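Protein A49R (Vaccinia virus, PDB 4D5T) inhibits host NF-kappa-B activation by binding the host protein BTRC, which diminishes ubiquitination of NFKBIA and retains p65/RELA in the cytoplasm. Local coordinates at residues M88-D93 with D100-L105; N77-C82 with K106-N111; A22-I27 with V134-I139; H10-S15 with L54-T59. All blocks are in the same frame, centred on the assembly; numbering follows the deposited sequence. Where two conformers were deposited one is given.

Contact 1 of 4, residues M88-D93 with D100-L105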
# COMPACT_ATOMS: atom_id res chain seq x y z
N MET A 88 5.50 -7.87 -9.35
CA MET A 88 6.43 -8.88 -8.97
C MET A 88 6.93 -8.73 -7.51
O MET A 88 7.36 -9.71 -6.95
CB MET A 88 7.61 -8.98 -9.93
CG MET A 88 7.25 -9.30 -11.38
SD MET A 88 6.01 -10.59 -11.65
CE MET A 88 5.40 -10.33 -13.30
N SER A 89 6.86 -7.51 -6.92
CA SER A 89 7.30 -7.29 -5.52
C SER A 89 6.52 -8.20 -4.59
O SER A 89 7.02 -8.62 -3.57
CB SER A 89 7.17 -5.81 -5.06
OG SER A 89 7.92 -4.90 -5.89
N PHE A 90 5.29 -8.50 -4.94
CA PHE A 90 4.43 -9.34 -4.06
C PHE A 90 4.97 -10.74 -3.92
O PHE A 90 4.64 -11.47 -2.95
CB PHE A 90 3.00 -9.43 -4.55
CG PHE A 90 2.25 -8.17 -4.51
CD1 PHE A 90 2.14 -7.44 -3.35
CD2 PHE A 90 1.70 -7.67 -5.67
CE1 PHE A 90 1.46 -6.26 -3.32
CE2 PHE A 90 1.00 -6.48 -5.65
CZ PHE A 90 0.87 -5.77 -4.46
N TYR A 91 5.82 -11.16 -4.88
CA TYR A 91 6.36 -12.51 -4.86
C TYR A 91 7.76 -12.55 -4.26
O TYR A 91 8.36 -13.61 -4.17
CB TYR A 91 6.42 -13.05 -6.25
CG TYR A 91 5.08 -12.98 -7.06
CD1 TYR A 91 3.86 -13.26 -6.49
CD2 TYR A 91 5.10 -12.68 -8.43
CE1 TYR A 91 2.70 -13.31 -7.24
CE2 TYR A 91 3.94 -12.67 -9.22
CZ TYR A 91 2.74 -13.04 -8.61
OH TYR A 91 1.59 -13.11 -9.42
N LYS A 92 8.28 -11.39 -3.86
CA LYS A 92 9.66 -11.28 -3.32
C LYS A 92 9.65 -10.90 -1.86
O LYS A 92 8.58 -10.74 -1.29
CB LYS A 92 10.45 -10.29 -4.18
CG LYS A 92 10.59 -10.78 -5.61
CD LYS A 92 11.33 -9.79 -6.49
CE LYS A 92 12.78 -10.23 -6.62
NZ LYS A 92 13.35 -9.74 -7.90
N ASP A 93 10.83 -10.73 -1.26
CA ASP A 93 10.97 -10.59 0.19
C ASP A 93 11.29 -9.19 0.68
O ASP A 93 11.82 -9.03 1.82
CB ASP A 93 12.06 -11.54 0.71
CG ASP A 93 11.71 -13.01 0.50
OD1 ASP A 93 10.50 -13.36 0.41
OD2 ASP A 93 12.64 -13.82 0.40
N ASP A 100 5.49 0.10 -1.76
CA ASP A 100 5.55 0.93 -2.99
C ASP A 100 4.61 0.42 -4.08
O ASP A 100 3.92 1.22 -4.75
CB ASP A 100 7.02 0.96 -3.49
CG ASP A 100 7.21 1.76 -4.79
OD1 ASP A 100 7.00 2.97 -4.78
OD2 ASP A 100 7.50 1.17 -5.81
N ALA A 101 4.57 -0.91 -4.30
CA ALA A 101 3.70 -1.47 -5.27
C ALA A 101 2.25 -1.18 -4.97
O ALA A 101 1.50 -0.75 -5.88
CB ALA A 101 3.92 -2.99 -5.43
N ILE A 102 1.81 -1.40 -3.73
CA ILE A 102 0.45 -1.16 -3.36
C ILE A 102 0.05 0.31 -3.55
O ILE A 102 -1.01 0.57 -4.10
CB ILE A 102 0.20 -1.60 -1.88
CG1 ILE A 102 0.26 -3.15 -1.79
CG2 ILE A 102 -1.14 -1.18 -1.41
CD1 ILE A 102 0.47 -3.68 -0.38
N ILE A 103 0.91 1.23 -3.12
CA ILE A 103 0.62 2.65 -3.24
C ILE A 103 0.61 3.07 -4.69
O ILE A 103 -0.28 3.82 -5.12
CB ILE A 103 1.62 3.43 -2.40
CG1 ILE A 103 1.19 3.26 -0.94
CG2 ILE A 103 1.68 4.88 -2.84
CD1 ILE A 103 2.15 3.87 0.02
N THR A 104 1.53 2.53 -5.49
CA THR A 104 1.54 2.83 -6.94
C THR A 104 0.25 2.34 -7.62
O THR A 104 -0.36 3.07 -8.44
CB THR A 104 2.75 2.16 -7.64
OG1 THR A 104 3.95 2.74 -7.12
CG2 THR A 104 2.70 2.43 -9.15
N LEU A 105 -0.20 1.15 -7.25
CA LEU A 105 -1.43 0.61 -7.81
C LEU A 105 -2.62 1.53 -7.42
O LEU A 105 -3.55 1.74 -8.21
CB LEU A 105 -1.68 -0.86 -7.39
CG LEU A 105 -0.63 -1.81 -8.03
CD1 LEU A 105 -0.78 -3.20 -7.47
CD2 LEU A 105 -0.64 -1.89 -9.50
O HOH W 1 7.70 -2.03 -6.13

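Contact 2 of 4, residues N77-C82 with K106-N111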
# COMPACT_ATOMS: atom_id res chain seq x y z
N ASN A 77 0.66 1.18 -22.77
CA ASN A 77 1.86 0.36 -22.74
C ASN A 77 2.75 0.58 -21.52
O ASN A 77 3.26 -0.36 -20.87
CB ASN A 77 2.66 0.63 -23.97
CG ASN A 77 3.31 -0.63 -24.48
OD1 ASN A 77 2.66 -1.46 -25.15
ND2 ASN A 77 4.58 -0.83 -24.13
N GLU A 78 2.93 1.86 -21.21
CA GLU A 78 3.65 2.28 -20.02
C GLU A 78 2.96 1.84 -18.75
O GLU A 78 3.62 1.46 -17.77
CB GLU A 78 3.82 3.80 -20.02
CG GLU A 78 4.80 4.25 -21.06
CD GLU A 78 4.81 5.76 -21.29
OE1 GLU A 78 3.73 6.39 -21.34
OE2 GLU A 78 5.92 6.29 -21.48
N ILE A 79 1.62 1.89 -18.72
CA ILE A 79 0.89 1.43 -17.52
C ILE A 79 1.03 -0.07 -17.33
O ILE A 79 1.18 -0.57 -16.23
CB ILE A 79 -0.62 1.78 -17.60
CG1 ILE A 79 -0.81 3.24 -17.32
CG2 ILE A 79 -1.42 1.03 -16.53
CD1 ILE A 79 -0.41 3.68 -15.91
N ILE A 80 0.95 -0.82 -18.43
CA ILE A 80 1.14 -2.29 -18.36
C ILE A 80 2.50 -2.60 -17.84
O ILE A 80 2.66 -3.45 -16.97
CB ILE A 80 0.96 -2.94 -19.73
CG1 ILE A 80 -0.53 -2.89 -20.11
CG2 ILE A 80 1.40 -4.37 -19.69
CD1 ILE A 80 -0.82 -3.21 -21.57
N ASP A 81 3.49 -1.90 -18.35
CA ASP A 81 4.85 -2.09 -17.85
C ASP A 81 4.94 -1.82 -16.35
O ASP A 81 5.54 -2.56 -15.61
CB ASP A 81 5.79 -1.15 -18.55
CG ASP A 81 7.27 -1.43 -18.20
OD1 ASP A 81 7.85 -2.39 -18.72
OD2 ASP A 81 7.85 -0.64 -17.44
N CYS A 82 4.36 -0.67 -15.91
CA CYS A 82 4.32 -0.36 -14.48
C CYS A 82 3.66 -1.44 -13.61
O CYS A 82 4.24 -1.92 -12.61
CB CYS A 82 3.61 0.91 -14.28
SG CYS A 82 3.48 1.38 -12.58
N LYS A 106 -2.64 2.03 -6.19
CA LYS A 106 -3.67 2.97 -5.75
C LYS A 106 -3.62 4.24 -6.60
O LYS A 106 -4.67 4.70 -7.09
CB LYS A 106 -3.53 3.29 -4.24
CG LYS A 106 -4.57 4.30 -3.79
CD LYS A 106 -4.65 4.44 -2.29
CE LYS A 106 -5.66 5.57 -2.00
NZ LYS A 106 -6.11 5.62 -0.63
N TYR A 107 -2.43 4.76 -6.90
CA TYR A 107 -2.38 5.94 -7.79
C TYR A 107 -2.98 5.63 -9.15
O TYR A 107 -3.66 6.47 -9.79
CB TYR A 107 -0.96 6.45 -8.00
CG TYR A 107 -0.21 6.93 -6.81
CD1 TYR A 107 -0.80 7.75 -5.82
CD2 TYR A 107 1.15 6.67 -6.70
CE1 TYR A 107 -0.08 8.19 -4.72
CE2 TYR A 107 1.87 7.11 -5.59
CZ TYR A 107 1.25 7.90 -4.63
OH TYR A 107 2.02 8.38 -3.62
N ILE A 108 -2.66 4.45 -9.69
CA ILE A 108 -3.10 4.06 -11.02
C ILE A 108 -4.61 3.88 -11.04
O ILE A 108 -5.29 4.36 -11.97
CB ILE A 108 -2.41 2.78 -11.51
CG1 ILE A 108 -0.92 3.03 -11.72
CG2 ILE A 108 -3.06 2.30 -12.82
CD1 ILE A 108 -0.20 1.77 -12.09
N MET A 109 -5.15 3.29 -9.97
CA MET A 109 -6.63 3.15 -9.83
C MET A 109 -7.35 4.47 -9.53
O MET A 109 -8.57 4.57 -9.70
CB MET A 109 -6.99 2.12 -8.76
CG MET A 109 -6.59 0.68 -9.08
SD MET A 109 -7.26 -0.05 -10.56
CE MET A 109 -6.09 0.39 -11.78
N ASN A 110 -6.61 5.51 -9.13
CA ASN A 110 -7.18 6.91 -9.03
C ASN A 110 -7.49 7.52 -10.41
O ASN A 110 -8.12 8.55 -10.48
CB ASN A 110 -6.22 7.89 -8.26
CG ASN A 110 -6.04 7.55 -6.76
OD1 ASN A 110 -6.87 6.91 -6.13
ND2 ASN A 110 -4.91 8.03 -6.18
N ASN A 111 -7.02 6.88 -11.50
CA ASN A 111 -7.30 7.30 -12.92
C ASN A 111 -8.48 6.48 -13.43
O ASN A 111 -8.37 5.29 -13.63
CB ASN A 111 -6.05 7.07 -13.78
CG ASN A 111 -6.21 7.43 -15.24
OD1 ASN A 111 -6.99 6.82 -15.98
ND2 ASN A 111 -5.52 8.49 -15.65

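Contact 3 of 4, residues A22-I27 with V134-I139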
# COMPACT_ATOMS: atom_id res chain seq x y z
N ALA A 22 1.54 -6.81 16.46
CA ALA A 22 0.67 -7.40 17.52
C ALA A 22 -0.57 -8.12 16.98
O ALA A 22 -1.02 -9.10 17.55
CB ALA A 22 0.23 -6.30 18.47
N LYS A 23 -1.06 -7.71 15.80
CA LYS A 23 -2.31 -8.24 15.26
C LYS A 23 -2.21 -9.10 13.99
O LYS A 23 -3.18 -9.77 13.65
CB LYS A 23 -3.32 -7.13 15.02
CG LYS A 23 -3.69 -6.30 16.24
CD LYS A 23 -4.40 -7.07 17.32
CE LYS A 23 -4.84 -6.14 18.42
NZ LYS A 23 -5.21 -6.85 19.68
N ILE A 24 -1.07 -9.11 13.30
CA ILE A 24 -1.01 -9.70 11.91
C ILE A 24 -1.40 -11.21 11.97
O ILE A 24 -1.97 -11.68 11.02
CB ILE A 24 0.32 -9.32 11.14
CG1 ILE A 24 0.30 -9.61 9.59
CG2 ILE A 24 1.50 -9.90 11.77
CD1 ILE A 24 -0.69 -8.76 8.79
N GLU A 25 -1.14 -11.93 13.09
CA GLU A 25 -1.60 -13.35 13.19
C GLU A 25 -3.10 -13.56 13.30
O GLU A 25 -3.56 -14.64 13.00
CB GLU A 25 -0.94 -14.09 14.35
CG GLU A 25 0.53 -13.88 14.38
CD GLU A 25 1.24 -14.26 13.07
OE1 GLU A 25 0.75 -15.15 12.35
OE2 GLU A 25 2.31 -13.67 12.75
N THR A 26 -3.84 -12.53 13.70
CA THR A 26 -5.28 -12.62 13.86
C THR A 26 -5.99 -12.33 12.55
O THR A 26 -7.21 -12.45 12.50
CB THR A 26 -5.76 -11.65 14.94
OG1 THR A 26 -5.61 -10.30 14.50
CG2 THR A 26 -4.91 -11.80 16.24
N ILE A 27 -5.25 -11.95 11.50
CA ILE A 27 -5.91 -11.68 10.25
C ILE A 27 -5.67 -12.79 9.21
O ILE A 27 -4.54 -13.07 8.80
CB ILE A 27 -5.39 -10.40 9.66
CG1 ILE A 27 -5.41 -9.30 10.72
CG2 ILE A 27 -6.22 -10.03 8.46
CD1 ILE A 27 -4.60 -8.07 10.35
N VAL A 134 6.65 -11.55 5.08
CA VAL A 134 7.42 -10.39 4.73
C VAL A 134 6.95 -9.18 5.58
O VAL A 134 7.78 -8.36 5.94
CB VAL A 134 7.26 -10.09 3.23
CG1 VAL A 134 8.21 -9.01 2.86
CG2 VAL A 134 7.64 -11.31 2.46
N ILE A 135 5.68 -9.07 5.90
CA ILE A 135 5.23 -7.96 6.80
C ILE A 135 5.90 -8.17 8.22
O ILE A 135 6.48 -7.25 8.74
CB ILE A 135 3.70 -7.90 6.89
CG1 ILE A 135 3.09 -7.48 5.49
CG2 ILE A 135 3.15 -6.90 7.91
CD1 ILE A 135 1.61 -7.68 5.30
N ARG A 136 5.78 -9.38 8.76
CA ARG A 136 6.27 -9.69 10.11
C ARG A 136 7.73 -9.35 10.25
O ARG A 136 8.16 -8.80 11.24
CB ARG A 136 6.37 -11.23 10.32
CG ARG A 136 5.20 -11.92 10.87
CD ARG A 136 5.37 -13.42 11.14
NE ARG A 136 4.05 -13.96 10.87
CZ ARG A 136 3.66 -14.71 9.85
NH1 ARG A 136 4.50 -15.20 8.94
NH2 ARG A 136 2.37 -15.09 9.79
N GLU A 137 8.49 -9.82 9.28
CA GLU A 137 9.91 -9.73 9.35
C GLU A 137 10.44 -8.29 9.21
O GLU A 137 11.54 -8.00 9.66
CB GLU A 137 10.47 -10.69 8.30
CG GLU A 137 11.94 -11.03 8.40
CD GLU A 137 12.41 -12.26 7.63
OE1 GLU A 137 11.67 -13.07 6.98
OE2 GLU A 137 13.62 -12.45 7.78
N ASN A 138 9.70 -7.43 8.51
CA ASN A 138 10.23 -6.16 8.08
C ASN A 138 9.46 -4.89 8.48
O ASN A 138 9.99 -3.79 8.30
CB ASN A 138 10.35 -6.17 6.54
CG ASN A 138 11.29 -7.21 6.03
OD1 ASN A 138 12.51 -7.11 6.25
ND2 ASN A 138 10.73 -8.30 5.46
N ILE A 139 8.24 -4.97 9.05
CA ILE A 139 7.49 -3.73 9.26
C ILE A 139 8.10 -2.70 10.22
O ILE A 139 8.04 -1.48 9.99
CB ILE A 139 5.99 -3.96 9.63
CG1 ILE A 139 5.21 -2.62 9.44
CG2 ILE A 139 5.80 -4.59 10.98
CD1 ILE A 139 3.87 -2.74 8.87

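Contact 4 of 4, residues H10-S15 with L54-T59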
# COMPACT_ATOMS: atom_id res chain seq x y z
N HIS A 10 5.74 10.64 13.59
CA HIS A 10 6.74 9.74 14.17
C HIS A 10 6.04 8.81 15.14
O HIS A 10 6.20 7.61 15.10
CB HIS A 10 7.83 10.49 14.92
CG HIS A 10 8.73 11.27 14.02
ND1 HIS A 10 9.78 10.68 13.32
CD2 HIS A 10 8.75 12.58 13.69
CE1 HIS A 10 10.41 11.60 12.62
NE2 HIS A 10 9.81 12.76 12.82
N THR A 11 5.28 9.40 16.04
CA THR A 11 4.46 8.63 16.95
C THR A 11 3.48 7.74 16.24
O THR A 11 3.32 6.59 16.62
CB THR A 11 3.70 9.59 17.85
OG1 THR A 11 4.65 10.33 18.59
CG2 THR A 11 2.80 8.85 18.84
N GLU A 12 2.83 8.25 15.20
CA GLU A 12 1.82 7.47 14.49
C GLU A 12 2.44 6.24 13.83
O GLU A 12 1.92 5.14 13.95
CB GLU A 12 1.12 8.26 13.42
CG GLU A 12 -0.11 7.51 12.87
CD GLU A 12 -1.20 7.26 13.92
OE1 GLU A 12 -1.30 8.04 14.85
OE2 GLU A 12 -1.99 6.30 13.79
N LEU A 13 3.59 6.42 13.17
CA LEU A 13 4.21 5.29 12.49
C LEU A 13 4.76 4.26 13.40
O LEU A 13 4.54 3.05 13.21
CB LEU A 13 5.31 5.74 11.60
CG LEU A 13 4.88 6.15 10.24
CD1 LEU A 13 6.14 6.65 9.53
CD2 LEU A 13 4.27 5.02 9.42
N ALA A 14 5.38 4.68 14.47
CA ALA A 14 5.81 3.79 15.51
C ALA A 14 4.66 2.99 16.07
O ALA A 14 4.75 1.77 16.25
CB ALA A 14 6.56 4.53 16.62
N SER A 15 3.57 3.67 16.42
CA SER A 15 2.46 3.02 17.08
C SER A 15 1.73 2.05 16.12
O SER A 15 1.33 0.97 16.54
CB SER A 15 1.47 4.03 17.64
OG SER A 15 2.09 4.88 18.58
N LEU A 54 -0.71 1.49 5.73
CA LEU A 54 -0.61 1.94 4.33
C LEU A 54 -1.18 3.34 4.16
O LEU A 54 -0.64 4.18 3.40
CB LEU A 54 -1.35 0.95 3.43
CG LEU A 54 -0.72 -0.42 3.29
CD1 LEU A 54 -1.62 -1.38 2.53
CD2 LEU A 54 0.60 -0.32 2.51
N ASP A 55 -2.33 3.61 4.79
CA ASP A 55 -3.00 4.90 4.68
C ASP A 55 -2.15 6.01 5.28
O ASP A 55 -2.00 7.06 4.69
CB ASP A 55 -4.37 4.82 5.38
CG ASP A 55 -5.16 6.10 5.29
OD1 ASP A 55 -5.68 6.37 4.22
OD2 ASP A 55 -5.24 6.83 6.27
N THR A 56 -1.56 5.73 6.44
CA THR A 56 -0.58 6.66 7.05
C THR A 56 0.61 6.93 6.14
O THR A 56 0.96 8.08 5.92
CB THR A 56 -0.19 6.17 8.43
OG1 THR A 56 -1.35 6.19 9.24
CG2 THR A 56 0.86 7.09 9.06
N VAL A 57 1.19 5.88 5.52
CA VAL A 57 2.31 6.09 4.66
C VAL A 57 1.91 6.87 3.43
O VAL A 57 2.61 7.84 3.00
CB VAL A 57 2.93 4.71 4.23
CG1 VAL A 57 4.02 4.86 3.15
CG2 VAL A 57 3.52 4.01 5.42
N TYR A 58 0.77 6.51 2.84
CA TYR A 58 0.26 7.25 1.67
C TYR A 58 0.14 8.76 1.99
O TYR A 58 0.52 9.63 1.20
CB TYR A 58 -1.10 6.67 1.29
CG TYR A 58 -1.70 7.18 0.05
CD1 TYR A 58 -2.48 8.32 0.07
CD2 TYR A 58 -1.52 6.53 -1.17
CE1 TYR A 58 -3.09 8.78 -1.08
CE2 TYR A 58 -2.12 6.99 -2.34
CZ TYR A 58 -2.87 8.12 -2.28
OH TYR A 58 -3.47 8.58 -3.40
N THR A 59 -0.38 9.05 3.17
CA THR A 59 -0.62 10.44 3.63
C THR A 59 0.71 11.16 3.85
O THR A 59 0.86 12.31 3.47
CB THR A 59 -1.43 10.45 4.92
OG1 THR A 59 -2.71 9.92 4.64
CG2 THR A 59 -1.60 11.87 5.45
O HOH W 2 -1.86 4.90 11.29

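Contact 1 of 4, residues M88-D93 with D100-L105
Phe-90 carries its ring with CG beside the backbone N and anti to the carbonyl carbon (chi1 -66°), and Ile-102 sets CG1 the same way before running on nearly straight to CD1 (chi2 162°). The far end of the ring then lands on the helix. CE1 of Phe-90 lies 3.7 Å from CG1 of Ile-102, which sits at the ring edge and in its plane, the two side chains crossing at about a right angle. On the other flank, CE2 of Phe-90 is 4.2 Å from CD1 of Leu-105, whose side chain comes from the opposite direction. CB of Ala-101 lies 4.2 Å from CZ of Phe-90, obliquely to the ring. In this Bcl-2 fold the contact ties the turn after helix 76-87 back onto helix 95-109, the helix that follows it; Phe-87 meets the same ring edge-to-face, while Ile-36, Phe-39 and Ile-40 of helix 29-40 pack on Ile-102. Beside the apolar patch, CB of Ser-89 rests 4.3 Å from CB of Ala-101. A water lies between Ser-89 and Asp-100, but this bridge is doubtful because Ser-89 has two conformers. OD2 of Asp-100 also forms a salt bridge with Lys-86.

Contact 2 of 4, residues N77-C82 with K106-N111
Ile-108 points from the last turn of helix 95-109 into the face that Ile-79 and Cys-82, three residues apart on helix 76-87, present to it. Its two branches divide the work. CG2 of Ile-108 stands 4.3 Å from CG2 of Ile-79, methyl against methyl, while CD1 of Ile-108 reaches SG of Cys-82 at 3.7 Å. The reach follows from an extended chain: CG1 of Ile-108 sits beside the backbone N and the chain then continues straight (chi2 175°), carrying CD1 away from its own helix. The sulfur contact is the less certain of the two, since Cys-82 was modelled in two conformers. No hydrogen bond crosses the interface, so apolar packing alone joins the segments.

One shell out, Phe-114 of helix 112-126 touches both Ile-79 and Ile-108, and Tyr-118 and Leu-74 add to the cover over Ile-79. The position of Phe-114 is tied to the end of this very segment: Asn-111 is the N-cap of helix 112-126, and its OD1 accepts from the backbone N of Phe-114. Asn-111 is itself bonded back to Ile-108, whose O accepts from Asn-111 N at 3.1 Å. Three consecutive parts of the chain thus meet around one isoleucine, an interhelical packing arrangement consistent with the all-helical Bcl-2 fold.

Contact 3 of 4, residues A22-I27 with V134-I139
A two-pronged salt bridge, Glu-25 with Arg-136, borders a small apolar contact where the chain leaves helix 9-23 and meets the early part of helix 132-150, joining elements far apart in sequence. Arg-136 grips the carboxylate side-on. Its NE donates to OE2 of Glu-25 at 2.6 Å, almost straight (169°) and in the guanidinium plane, while NH2 donates to OE1 of Glu-25 at 3.0 Å from a direction tilted off that plane. Each oxygen uses its syn lone pair. A third bond, from NH2 of Arg-136 to OE2 of Glu-25 at 3.3 Å, is weak. The planes of the two groups lie 22° apart, nearly coplanar, so the paired bonds would limit rotation of either end. Both side chains are bent: Glu-25 at chi2 (-56°), Arg-136 at chi3. NH1 of Arg-136 is bonded to Gln-133 OE1, a second hold on the same guanidinium.

Beneath the charges, Ile-24 points at the helix. Its CG1 is 4.3 Å from CG2 of Ile-135, and its CG2 is 4.3 Å from CG of Arg-136, so the aliphatic stem of the arginine shares in the packing. Ile-135 also touches Val-20, Phe-50 and Leu-95, which carries the buried side of the contact into the interior. The contact thus packs the end of helix 9-23 against helix 132-150, near the two ends of the chain, which lie side by side in this Bcl-2 fold.

Contact 4 of 4, residues H10-S15 with L54-T59
Leu-13 and Glu-12, neighbours on helix 9-23, close on Thr-56 of helix 49-61 with two different side-chain shapes. Leu-13 runs out to CD2, which lies 4.0 Å from CG2 of Thr-56 and 4.2 Å from CG2 of Val-57. The side chains of Leu-13 and Thr-56 pass alongside each other, pointing opposite ways, whereas Leu-13 meets Val-57 at about a right angle. Glu-12 takes the other course: CG is anti to the backbone N (chi1 -169°), which sets CG of Glu-12 4.0 Å from CG2 of Thr-56; the bend at chi2 (63°) then turns the carboxylate aside.

Thr-56 splits its roles accordingly. Its methyl, anti to its own N, faces the neighbouring helix and takes both contacts; its hydroxyl, beside that N, bonds Ser-52 O one turn back on its own helix. A water lies between OE2 of Glu-12, to which it donates at 2.9 Å, and OG1 of Thr-56, although the latter distance is short and that half of the bridge is doubtful. The two segments run antiparallel at a crossing angle of -151°, their axes 10.5 Å apart at closest. Ile-146 of helix 132-150 touches both Leu-13 and Val-57. No direct hydrogen bond links the segments, so the contact rests mainly on methyl and methylene packing, and the carboxylate of Glu-12 stays beside it without bonding directly across.

How the contacts relate
Helix 95-109 ties contacts 1 and 2 together: their centres are about 13 Å apart, and CG2 of Thr-104 packs on SG of Cys-82 at 3.7 Å. The same helix reaches contact 4, where Ile-103 CD1 meets Val-57 CG1 at 3.8 Å; further along, Asn-110 and Tyr-107 of contact 2 meet Tyr-58. Contacts 3 and 4 both use helix 9-23 and their segments alternate along the chain, yet they do not touch, their nearest atoms being about 7 Å apart. Contacts 2 and 3 are farthest apart, about 28 Å between centres. A bound sulfate, probably from the crystallisation liquor, lies about 6 Å from the side chain of Arg-136 in contact 3.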